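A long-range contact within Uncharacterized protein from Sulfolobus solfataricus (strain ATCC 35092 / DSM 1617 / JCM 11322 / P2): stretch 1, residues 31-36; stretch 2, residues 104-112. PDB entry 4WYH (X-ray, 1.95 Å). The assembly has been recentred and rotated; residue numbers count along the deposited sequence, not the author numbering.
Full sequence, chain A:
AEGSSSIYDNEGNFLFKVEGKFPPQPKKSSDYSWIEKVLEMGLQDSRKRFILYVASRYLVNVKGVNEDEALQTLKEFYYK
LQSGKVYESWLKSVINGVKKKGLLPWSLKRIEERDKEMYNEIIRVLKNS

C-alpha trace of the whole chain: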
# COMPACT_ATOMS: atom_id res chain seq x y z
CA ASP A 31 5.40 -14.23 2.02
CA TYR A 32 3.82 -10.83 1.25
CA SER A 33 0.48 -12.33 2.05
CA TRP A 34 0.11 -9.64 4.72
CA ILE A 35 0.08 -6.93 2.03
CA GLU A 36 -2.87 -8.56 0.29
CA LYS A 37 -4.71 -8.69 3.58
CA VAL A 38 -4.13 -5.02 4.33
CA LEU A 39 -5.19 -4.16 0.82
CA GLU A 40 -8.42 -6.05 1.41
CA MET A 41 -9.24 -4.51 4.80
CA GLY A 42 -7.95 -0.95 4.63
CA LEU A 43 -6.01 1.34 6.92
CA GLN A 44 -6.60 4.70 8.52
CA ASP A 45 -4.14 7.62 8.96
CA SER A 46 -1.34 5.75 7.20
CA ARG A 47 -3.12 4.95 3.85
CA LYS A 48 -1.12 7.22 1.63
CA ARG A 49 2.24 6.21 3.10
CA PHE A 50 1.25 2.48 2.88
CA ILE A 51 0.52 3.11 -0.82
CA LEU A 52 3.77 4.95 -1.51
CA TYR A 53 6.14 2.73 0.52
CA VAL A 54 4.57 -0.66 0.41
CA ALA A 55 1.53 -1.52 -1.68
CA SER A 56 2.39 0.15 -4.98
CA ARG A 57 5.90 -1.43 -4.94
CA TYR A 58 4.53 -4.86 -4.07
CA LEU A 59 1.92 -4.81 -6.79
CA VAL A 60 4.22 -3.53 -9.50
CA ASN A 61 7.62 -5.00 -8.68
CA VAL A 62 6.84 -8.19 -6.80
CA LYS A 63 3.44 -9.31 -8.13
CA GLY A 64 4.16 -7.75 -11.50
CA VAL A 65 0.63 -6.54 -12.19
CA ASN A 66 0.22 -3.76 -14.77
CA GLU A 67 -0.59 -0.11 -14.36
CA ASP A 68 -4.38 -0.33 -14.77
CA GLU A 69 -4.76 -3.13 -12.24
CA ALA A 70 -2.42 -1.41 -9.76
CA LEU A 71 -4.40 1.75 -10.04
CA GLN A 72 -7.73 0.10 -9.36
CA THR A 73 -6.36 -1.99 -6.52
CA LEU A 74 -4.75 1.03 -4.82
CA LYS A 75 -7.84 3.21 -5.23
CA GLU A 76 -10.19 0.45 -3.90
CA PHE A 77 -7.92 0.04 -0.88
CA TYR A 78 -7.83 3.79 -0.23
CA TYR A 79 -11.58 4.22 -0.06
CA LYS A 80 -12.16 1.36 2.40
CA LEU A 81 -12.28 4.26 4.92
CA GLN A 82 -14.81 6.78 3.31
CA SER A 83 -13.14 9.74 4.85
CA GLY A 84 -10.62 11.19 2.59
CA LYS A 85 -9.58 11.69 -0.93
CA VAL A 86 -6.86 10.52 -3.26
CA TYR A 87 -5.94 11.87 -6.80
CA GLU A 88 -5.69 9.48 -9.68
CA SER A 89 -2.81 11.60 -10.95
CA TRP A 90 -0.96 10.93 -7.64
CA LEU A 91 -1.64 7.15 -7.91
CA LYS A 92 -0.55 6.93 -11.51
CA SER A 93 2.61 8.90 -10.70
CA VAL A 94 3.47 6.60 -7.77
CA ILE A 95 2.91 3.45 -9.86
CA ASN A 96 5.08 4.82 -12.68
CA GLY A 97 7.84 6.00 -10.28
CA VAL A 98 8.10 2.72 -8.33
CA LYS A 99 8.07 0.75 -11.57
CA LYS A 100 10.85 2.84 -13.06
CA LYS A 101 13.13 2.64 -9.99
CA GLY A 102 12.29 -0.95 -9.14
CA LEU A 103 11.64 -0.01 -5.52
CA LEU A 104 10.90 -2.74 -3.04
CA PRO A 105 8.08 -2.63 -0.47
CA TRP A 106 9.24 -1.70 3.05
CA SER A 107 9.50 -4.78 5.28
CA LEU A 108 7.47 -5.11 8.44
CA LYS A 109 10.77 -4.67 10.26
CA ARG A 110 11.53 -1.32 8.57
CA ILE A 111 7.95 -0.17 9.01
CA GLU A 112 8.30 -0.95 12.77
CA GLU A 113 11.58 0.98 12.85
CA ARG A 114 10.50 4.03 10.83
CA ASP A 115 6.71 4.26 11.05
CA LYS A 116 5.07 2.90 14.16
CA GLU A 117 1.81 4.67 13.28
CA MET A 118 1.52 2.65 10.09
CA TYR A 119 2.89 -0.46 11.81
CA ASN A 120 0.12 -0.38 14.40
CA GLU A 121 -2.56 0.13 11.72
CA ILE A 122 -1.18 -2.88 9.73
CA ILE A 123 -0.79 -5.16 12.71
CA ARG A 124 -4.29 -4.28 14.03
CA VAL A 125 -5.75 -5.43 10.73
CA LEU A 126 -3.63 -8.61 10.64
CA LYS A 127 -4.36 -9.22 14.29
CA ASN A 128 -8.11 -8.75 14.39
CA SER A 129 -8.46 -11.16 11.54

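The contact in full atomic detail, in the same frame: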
# COMPACT_ATOMS: atom_id res chain seq x y z
N ASP A 31 5.15 -15.50 1.27
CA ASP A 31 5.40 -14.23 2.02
C ASP A 31 4.56 -13.19 1.31
O ASP A 31 3.95 -13.51 0.24
CB ASP A 31 6.88 -13.85 1.99
CG ASP A 31 7.24 -12.80 3.02
OD1 ASP A 31 6.51 -11.74 3.15
OD2 ASP A 31 8.30 -13.04 3.66
N TYR A 32 4.50 -11.98 1.88
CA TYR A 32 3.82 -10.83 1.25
C TYR A 32 2.33 -10.98 1.35
O TYR A 32 1.58 -10.08 1.01
CB TYR A 32 4.22 -10.61 -0.24
CG TYR A 32 5.63 -10.11 -0.42
CD1 TYR A 32 5.98 -8.93 0.14
CD2 TYR A 32 6.61 -10.83 -1.12
CE1 TYR A 32 7.26 -8.43 0.01
CE2 TYR A 32 7.92 -10.31 -1.27
CZ TYR A 32 8.22 -9.10 -0.70
OH TYR A 32 9.46 -8.43 -0.78
N SER A 33 1.89 -12.11 1.85
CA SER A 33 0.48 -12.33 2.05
C SER A 33 -0.10 -11.19 2.81
O SER A 33 -1.22 -10.81 2.51
CB SER A 33 0.21 -13.64 2.81
OG SER A 33 0.27 -14.69 1.85
N TRP A 34 0.62 -10.70 3.82
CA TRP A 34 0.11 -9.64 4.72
C TRP A 34 -0.29 -8.36 3.95
O TRP A 34 -1.23 -7.69 4.32
CB TRP A 34 1.11 -9.34 5.85
CG TRP A 34 2.38 -8.66 5.43
CD1 TRP A 34 3.53 -9.27 5.01
CD2 TRP A 34 2.63 -7.24 5.34
NE1 TRP A 34 4.48 -8.32 4.71
CE2 TRP A 34 3.95 -7.08 4.92
CE3 TRP A 34 1.86 -6.10 5.58
CZ2 TRP A 34 4.52 -5.81 4.68
CZ3 TRP A 34 2.44 -4.85 5.37
CH2 TRP A 34 3.77 -4.73 4.94
N ILE A 35 0.42 -8.06 2.88
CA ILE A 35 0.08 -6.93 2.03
C ILE A 35 -1.28 -7.11 1.42
O ILE A 35 -2.10 -6.19 1.45
CB ILE A 35 1.15 -6.72 0.95
CG1 ILE A 35 2.51 -6.52 1.65
CG2 ILE A 35 0.80 -5.54 0.05
CD1 ILE A 35 3.63 -6.01 0.79
N GLU A 36 -1.56 -8.29 0.89
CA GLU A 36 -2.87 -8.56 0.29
C GLU A 36 -3.98 -8.37 1.31
O GLU A 36 -5.02 -7.78 1.02
CB GLU A 36 -2.93 -9.97 -0.29
CG GLU A 36 -1.96 -10.21 -1.47
CD GLU A 36 -2.38 -9.57 -2.78
OE1 GLU A 36 -3.41 -8.85 -2.76
OE2 GLU A 36 -1.68 -9.76 -3.84
N LEU A 104 11.46 -1.64 -3.80
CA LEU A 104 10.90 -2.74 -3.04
C LEU A 104 10.05 -2.32 -1.84
O LEU A 104 10.38 -1.38 -1.14
CB LEU A 104 12.02 -3.59 -2.48
CG LEU A 104 12.94 -4.21 -3.51
CD1 LEU A 104 14.24 -4.64 -2.81
CD2 LEU A 104 12.25 -5.39 -4.14
N PRO A 105 8.95 -3.04 -1.59
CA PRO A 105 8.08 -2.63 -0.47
C PRO A 105 8.87 -2.61 0.83
O PRO A 105 9.73 -3.46 1.02
CB PRO A 105 7.00 -3.69 -0.47
CG PRO A 105 7.64 -4.88 -1.08
CD PRO A 105 8.51 -4.32 -2.16
N TRP A 106 8.66 -1.63 1.70
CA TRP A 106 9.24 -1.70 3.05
C TRP A 106 8.82 -2.99 3.81
O TRP A 106 7.67 -3.45 3.77
CB TRP A 106 8.75 -0.51 3.84
CG TRP A 106 9.36 0.79 3.58
CD1 TRP A 106 10.14 1.17 2.49
CD2 TRP A 106 9.24 1.93 4.41
NE1 TRP A 106 10.52 2.44 2.64
CE2 TRP A 106 9.97 2.97 3.79
CE3 TRP A 106 8.56 2.19 5.59
CZ2 TRP A 106 10.04 4.26 4.33
CZ3 TRP A 106 8.66 3.45 6.14
CH2 TRP A 106 9.39 4.47 5.50
N SER A 107 9.78 -3.64 4.46
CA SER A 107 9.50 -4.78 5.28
C SER A 107 8.68 -4.39 6.51
O SER A 107 8.64 -3.28 6.86
CB SER A 107 10.82 -5.45 5.71
OG SER A 107 11.55 -4.61 6.57
N LEU A 108 8.08 -5.35 7.16
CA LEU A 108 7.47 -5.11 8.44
C LEU A 108 8.47 -4.59 9.41
O LEU A 108 8.17 -3.75 10.21
CB LEU A 108 6.82 -6.38 8.97
CG LEU A 108 5.55 -6.68 8.20
CD1 LEU A 108 5.30 -8.16 8.16
CD2 LEU A 108 4.41 -5.96 8.84
N LYS A 109 9.68 -5.15 9.38
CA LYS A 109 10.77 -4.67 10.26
C LYS A 109 11.08 -3.16 10.07
O LYS A 109 11.19 -2.42 11.03
CB LYS A 109 12.05 -5.51 10.03
CG LYS A 109 13.05 -5.45 11.17
CD LYS A 109 12.44 -5.86 12.52
CE LYS A 109 13.31 -5.50 13.73
NZ LYS A 109 14.72 -5.93 13.55
N ARG A 110 11.26 -2.72 8.84
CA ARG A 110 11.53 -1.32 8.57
C ARG A 110 10.33 -0.47 8.96
O ARG A 110 10.48 0.58 9.52
CB ARG A 110 11.88 -1.12 7.11
CG ARG A 110 11.99 0.32 6.66
CD ARG A 110 12.46 0.49 5.21
NE ARG A 110 13.89 0.18 5.09
CZ ARG A 110 14.62 0.46 4.03
NH1 ARG A 110 14.03 0.95 2.98
NH2 ARG A 110 15.92 0.20 4.01
N ILE A 111 9.15 -0.90 8.61
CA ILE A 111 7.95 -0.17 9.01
C ILE A 111 7.91 -0.01 10.55
O ILE A 111 7.63 1.10 11.03
CB ILE A 111 6.67 -0.84 8.48
CG1 ILE A 111 6.58 -0.72 6.94
CG2 ILE A 111 5.41 -0.25 9.11
CD1 ILE A 111 5.83 -1.87 6.31
N GLU A 112 8.17 -1.08 11.32
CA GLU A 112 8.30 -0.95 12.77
C GLU A 112 9.31 0.13 13.19
O GLU A 112 9.07 0.93 14.07
CB GLU A 112 8.69 -2.29 13.40
CG GLU A 112 8.30 -2.41 14.86
CD GLU A 112 9.24 -1.65 15.79
OE1 GLU A 112 10.48 -1.58 15.50
OE2 GLU A 112 8.75 -1.09 16.82

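Two helix beginnings, at least 70 residues apart in sequence wherever they touch, meet here without a single hydrogen bond passing between them; the contact is carried by one indole laid under a leucine methyl. CD1 of Leu 108 stands 3.6 Å from the centroid of the five-membered ring of Trp 34, only 13° off the ring normal, a CH-pi contact over the face. The same methyl carbon lies 3.5 Å from NE1 of Trp 34, on the ring face, out of the path of the N-H bond, and stretch 2 offers NE1 no hydrogen-bond acceptor.

Trp 34 gives up 86 Å² to the other stretch, the largest share of any residue in a contact that buries 263 Å² in all. Its CA-to-CB bond points toward the partner, and chi1 in the p well with chi2 near -88° carries the ring across to it. The indole then serves several neighbours at once. While Leu 108 takes one face, the backbone O of Trp 106 sits at the ring edge, near its plane, 4.0 Å from CZ2 of Trp 34. Farther along the six-membered ring, CH2 of Trp 34 packs 3.8 Å from CD1 of Ile 111, one helical turn after Leu 108 is reached. Leu 108 starts out sideways and Ile 111 points toward the contact, yet both end in methyls against the same indole, which is how an i, i+3 pair can share one large aromatic.

A second, smaller cluster centres on Pro 105, which points toward stretch 1 and loses 47 Å² to it. Its CG lies 3.7 Å from CE1 of Tyr 32, in an oblique approach to the ring, and its CB is 4.3 Å from CD1 of Ile 35. Both stretch 1 side chains leave the backbone sideways and bring their ends nearer, so length makes up for direction. Trp 106, next to the proline, points away and contributes to the contact chiefly through its main chain.

The hydrogen bonds that do form lie within each stretch, several of them at the helix starts. Ser 107, at the N-cap, accepts at OG from N of Arg 110 at 3.0 Å and 167°, a capping bond made by a side chain that points away from the partner. Tyr 32 occupies the corresponding N-cap position, and its O accepts from N of Ile 35 at 3.0 Å. The pattern to read is that hydrogen bonds stay local, at the helix starts, while the contacts across the stretches are largely apolar.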